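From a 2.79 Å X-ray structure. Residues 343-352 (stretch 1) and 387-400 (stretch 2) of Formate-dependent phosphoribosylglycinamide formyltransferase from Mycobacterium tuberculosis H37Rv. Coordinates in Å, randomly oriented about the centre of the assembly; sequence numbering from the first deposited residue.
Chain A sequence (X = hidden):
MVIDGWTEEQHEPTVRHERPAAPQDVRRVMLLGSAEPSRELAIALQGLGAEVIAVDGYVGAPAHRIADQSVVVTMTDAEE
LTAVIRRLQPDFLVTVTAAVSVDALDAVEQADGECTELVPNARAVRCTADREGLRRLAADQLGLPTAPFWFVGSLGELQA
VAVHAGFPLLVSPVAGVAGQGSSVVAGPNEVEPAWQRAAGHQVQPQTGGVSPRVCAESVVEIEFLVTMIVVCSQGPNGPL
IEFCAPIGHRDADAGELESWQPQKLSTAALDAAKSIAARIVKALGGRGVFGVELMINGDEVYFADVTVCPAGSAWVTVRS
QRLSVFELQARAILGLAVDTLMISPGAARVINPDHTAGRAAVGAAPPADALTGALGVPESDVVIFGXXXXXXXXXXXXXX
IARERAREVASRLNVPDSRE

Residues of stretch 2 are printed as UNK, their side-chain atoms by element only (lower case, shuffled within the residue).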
# COMPACT_ATOMS: atom_id res chain seq x y z
N ILE A 343 -1.67 -10.25 8.17
CA ILE A 343 -1.69 -9.34 9.31
C ILE A 343 -2.82 -9.72 10.27
O ILE A 343 -2.62 -9.86 11.48
CB ILE A 343 -1.84 -7.89 8.83
CG1 ILE A 343 -0.61 -7.41 8.06
CG2 ILE A 343 -2.11 -6.95 10.01
CD1 ILE A 343 -0.85 -6.03 7.41
N SER A 344 -4.02 -9.90 9.73
CA SER A 344 -5.24 -9.98 10.51
C SER A 344 -6.40 -10.27 9.55
O SER A 344 -6.29 -9.97 8.36
CB SER A 344 -5.49 -8.68 11.29
OG SER A 344 -6.84 -8.29 11.23
N PRO A 345 -7.49 -10.86 10.04
CA PRO A 345 -8.68 -10.99 9.18
C PRO A 345 -9.11 -9.63 8.64
O PRO A 345 -8.87 -8.58 9.26
CB PRO A 345 -9.74 -11.59 10.12
CG PRO A 345 -8.94 -12.30 11.24
CD PRO A 345 -7.68 -11.44 11.39
N GLY A 346 -9.75 -9.63 7.46
CA GLY A 346 -10.18 -8.38 6.86
C GLY A 346 -11.32 -8.60 5.90
O GLY A 346 -11.67 -9.73 5.56
N ALA A 347 -11.92 -7.49 5.46
CA ALA A 347 -12.93 -7.55 4.41
C ALA A 347 -12.84 -6.31 3.55
O ALA A 347 -12.29 -5.28 3.96
CB ALA A 347 -14.36 -7.68 4.96
N ALA A 348 -13.39 -6.40 2.36
CA ALA A 348 -13.36 -5.27 1.46
C ALA A 348 -14.66 -5.20 0.69
O ALA A 348 -15.38 -6.18 0.51
CB ALA A 348 -12.17 -5.34 0.48
N ARG A 349 -14.95 -4.00 0.20
CA ARG A 349 -16.12 -3.79 -0.62
C ARG A 349 -15.69 -2.89 -1.76
O ARG A 349 -15.26 -1.75 -1.51
CB ARG A 349 -17.26 -3.17 0.19
CG ARG A 349 -18.16 -4.24 0.78
CD ARG A 349 -19.17 -3.70 1.74
NE ARG A 349 -19.79 -4.80 2.46
CZ ARG A 349 -21.01 -5.27 2.20
NH1 ARG A 349 -21.74 -4.69 1.26
NH2 ARG A 349 -21.50 -6.28 2.90
N VAL A 350 -15.74 -3.40 -2.98
CA VAL A 350 -15.42 -2.61 -4.15
C VAL A 350 -16.71 -2.02 -4.69
O VAL A 350 -17.60 -2.76 -5.13
CB VAL A 350 -14.69 -3.44 -5.22
CG1 VAL A 350 -14.38 -2.56 -6.44
CG2 VAL A 350 -13.39 -4.02 -4.66
N ILE A 351 -16.82 -0.69 -4.63
CA ILE A 351 -17.95 0.07 -5.15
C ILE A 351 -17.68 0.44 -6.60
O ILE A 351 -16.54 0.77 -6.96
CB ILE A 351 -18.16 1.32 -4.28
CG1 ILE A 351 -18.56 0.92 -2.86
CG2 ILE A 351 -19.18 2.25 -4.89
CD1 ILE A 351 -17.60 1.38 -1.77
N ASN A 352 -18.71 0.40 -7.44
CA ASN A 352 -18.58 0.79 -8.86
C ASN A 352 -19.65 1.78 -9.32
O ASN A 352 -20.14 1.69 -10.45
CB ASN A 352 -18.64 -0.45 -9.76
CG ASN A 352 -17.59 -1.47 -9.39
OD1 ASN A 352 -16.45 -1.40 -9.84
ND2 ASN A 352 -17.98 -2.44 -8.57
N UNK A 387 -14.28 8.36 -10.81
CA UNK A 387 -15.73 8.44 -10.65
C UNK A 387 -16.27 7.05 -10.35
O UNK A 387 -16.00 6.10 -11.08
n UNK A 387 -18.77 10.01 -16.15
c UNK A 387 -16.41 9.03 -11.89
c UNK A 387 -16.08 8.34 -13.21
c UNK A 387 -17.09 8.72 -14.29
n UNK A 387 -17.12 10.15 -14.55
c UNK A 387 -17.92 10.74 -15.43
n UNK A 387 -17.88 12.06 -15.60
N UNK A 388 -17.03 6.94 -9.26
CA UNK A 388 -17.66 5.69 -8.90
C UNK A 388 -16.74 4.58 -8.46
O UNK A 388 -17.23 3.49 -8.15
N UNK A 389 -15.43 4.81 -8.42
CA UNK A 389 -14.49 3.77 -8.00
C UNK A 389 -13.98 4.09 -6.60
O UNK A 389 -13.44 5.17 -6.36
c UNK A 389 -13.33 3.63 -8.99
c UNK A 389 -12.80 2.19 -9.15
c UNK A 389 -13.96 1.23 -9.38
c UNK A 389 -11.97 1.72 -7.97
N UNK A 390 -14.17 3.14 -5.69
CA UNK A 390 -13.61 3.24 -4.36
C UNK A 390 -13.61 1.88 -3.72
O UNK A 390 -14.40 1.01 -4.08
N UNK A 391 -12.72 1.70 -2.75
CA UNK A 391 -12.63 0.47 -1.97
C UNK A 391 -12.80 0.81 -0.50
O UNK A 391 -12.08 1.67 0.03
c UNK A 391 -11.25 -1.53 -1.38
c UNK A 391 -11.30 -0.26 -2.22
c UNK A 391 -11.10 -0.57 -3.71
N UNK A 392 -13.72 0.13 0.15
CA UNK A 392 -13.89 0.23 1.60
C UNK A 392 -13.21 -0.96 2.25
O UNK A 392 -13.37 -2.10 1.78
c UNK A 392 -15.37 0.27 1.98
N UNK A 393 -12.44 -0.71 3.31
CA UNK A 393 -11.67 -1.77 3.95
C UNK A 393 -11.79 -1.70 5.46
O UNK A 393 -11.80 -0.62 6.04
c UNK A 393 -10.20 -1.71 3.55
c UNK A 393 -8.73 -0.78 1.74
c UNK A 393 -9.56 -3.11 1.63
c UNK A 393 -9.89 -1.71 2.06
N UNK A 394 -11.83 -2.87 6.08
CA UNK A 394 -11.74 -2.98 7.52
C UNK A 394 -10.95 -4.24 7.87
O UNK A 394 -10.94 -5.21 7.11
c UNK A 394 -13.11 -3.06 8.17
N UNK A 395 -10.30 -4.21 9.02
CA UNK A 395 -9.78 -5.43 9.62
C UNK A 395 -10.36 -5.55 11.02
O UNK A 395 -10.98 -4.63 11.52
o UNK A 395 -7.76 -4.26 10.30
c UNK A 395 -8.24 -5.45 9.65
c UNK A 395 -7.67 -5.57 8.20
N UNK A 396 -10.13 -6.69 11.65
CA UNK A 396 -10.72 -7.04 12.93
C UNK A 396 -10.10 -8.34 13.41
O UNK A 396 -9.48 -9.07 12.62
c UNK A 396 -12.23 -7.22 12.80
N UNK A 397 -10.25 -8.68 14.69
CA UNK A 397 -9.83 -10.02 15.14
C UNK A 397 -10.66 -11.13 14.54
O UNK A 397 -10.22 -12.28 14.58
c UNK A 397 -10.54 -7.78 15.81
c UNK A 397 -10.01 -9.98 16.66
c UNK A 397 -9.99 -8.53 17.01
N UNK A 398 -11.83 -10.85 13.97
CA UNK A 398 -12.62 -11.89 13.32
C UNK A 398 -13.16 -11.40 12.00
O UNK A 398 -13.46 -10.21 11.82
c UNK A 398 -13.38 -13.28 15.31
c UNK A 398 -13.78 -12.37 14.18
c UNK A 398 -12.80 -12.51 16.48
o UNK A 398 -11.78 -12.98 17.03
o UNK A 398 -13.35 -11.44 16.85
N UNK A 399 -13.29 -12.34 11.06
CA UNK A 399 -13.80 -12.01 9.73
C UNK A 399 -15.18 -11.40 9.85
O UNK A 399 -15.53 -10.45 9.13
c UNK A 399 -12.38 -13.68 8.55
c UNK A 399 -14.51 -12.96 7.52
c UNK A 399 -13.79 -13.25 8.82
N UNK A 400 -15.98 -11.92 10.78
CA UNK A 400 -17.36 -11.47 10.92
C UNK A 400 -17.41 -9.99 11.30
O UNK A 400 -18.19 -9.22 10.71
c UNK A 400 -18.08 -12.32 11.95

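Position 387 carries three carbons, a nitrogen, then a carbon bearing two more nitrogens. This guanidinium chain is arginine, R387; it lies beyond reach of stretch 1, exposed and poorly ordered. Position 388 has no side-chain atoms and a phi of 69°, a backbone that by itself favours glycine: G388. Its O lies 3.1 Å from N352 CA. Position 389 has four carbons forked at the second, hence leucine, L389. Its CA-to-CB bond points away, yet its end returns, CD2 standing 3.6 Å from I351 O.

Position 390 again lacks a side chain: G390. Its O accepts a hydrogen bond from I351 N at 3.0 Å; an ideal CB would have room here, so contact with stretch 1 does not demand glycine. Position 391 shows one carbon carrying two others, the branch of valine, a residue well suited to a strand. V391 places CG2 4.2 Å from V350 CG2 and CG1 4.3 Å from A348 CB.

At 392 a single carbon defines alanine, A392, on the same face as R349; the two CB atoms are 4.3 Å apart. Position 393 has four carbons forked at the second, so it is leucine. L393 reaches across to A348, CD2 to CB 3.6 Å, and its apolar bulk complements that small methyl. One carbon at 394 gives alanine: A394 sits buried opposite A347, with A394 O accepting from A347 N at 3.0 Å.

Position 395 has a carbon bearing one oxygen and one carbon, which is threonine. T395 CB packs 3.2 Å from P345 O, and CG2 comes 4.0 Å from G346 CA, where the absence of a side chain on G346 avoids a tight approach. Its OG1 is hydrogen-bonded elsewhere in the structure. Position 396, with one carbon, is alanine; A396 N donates to P345 O at 3.3 Å.

At 397 three carbons close a ring onto the backbone N: proline. P397 O lies 3.6 Å from P345 CG. Position 398 has three carbons, the third carrying two oxygens: glutamate, E398, exposed at the N-cap position. Position 399 has one carbon carrying two, valine; V399 CG2 meets P345 CB at 3.7 Å. Position 400 has one carbon, alanine, A400, helical and out of reach.

The contact is an antiparallel strand pair. Reciprocal hydrogen bonds join A347 with A394 and R349 with A392, while A348, V350, V391 and L393 build an apolar patch on one face. P345 extends the packing beyond the strands to V399.

Stretch 2 387-400: RGLGVALATAPEVA
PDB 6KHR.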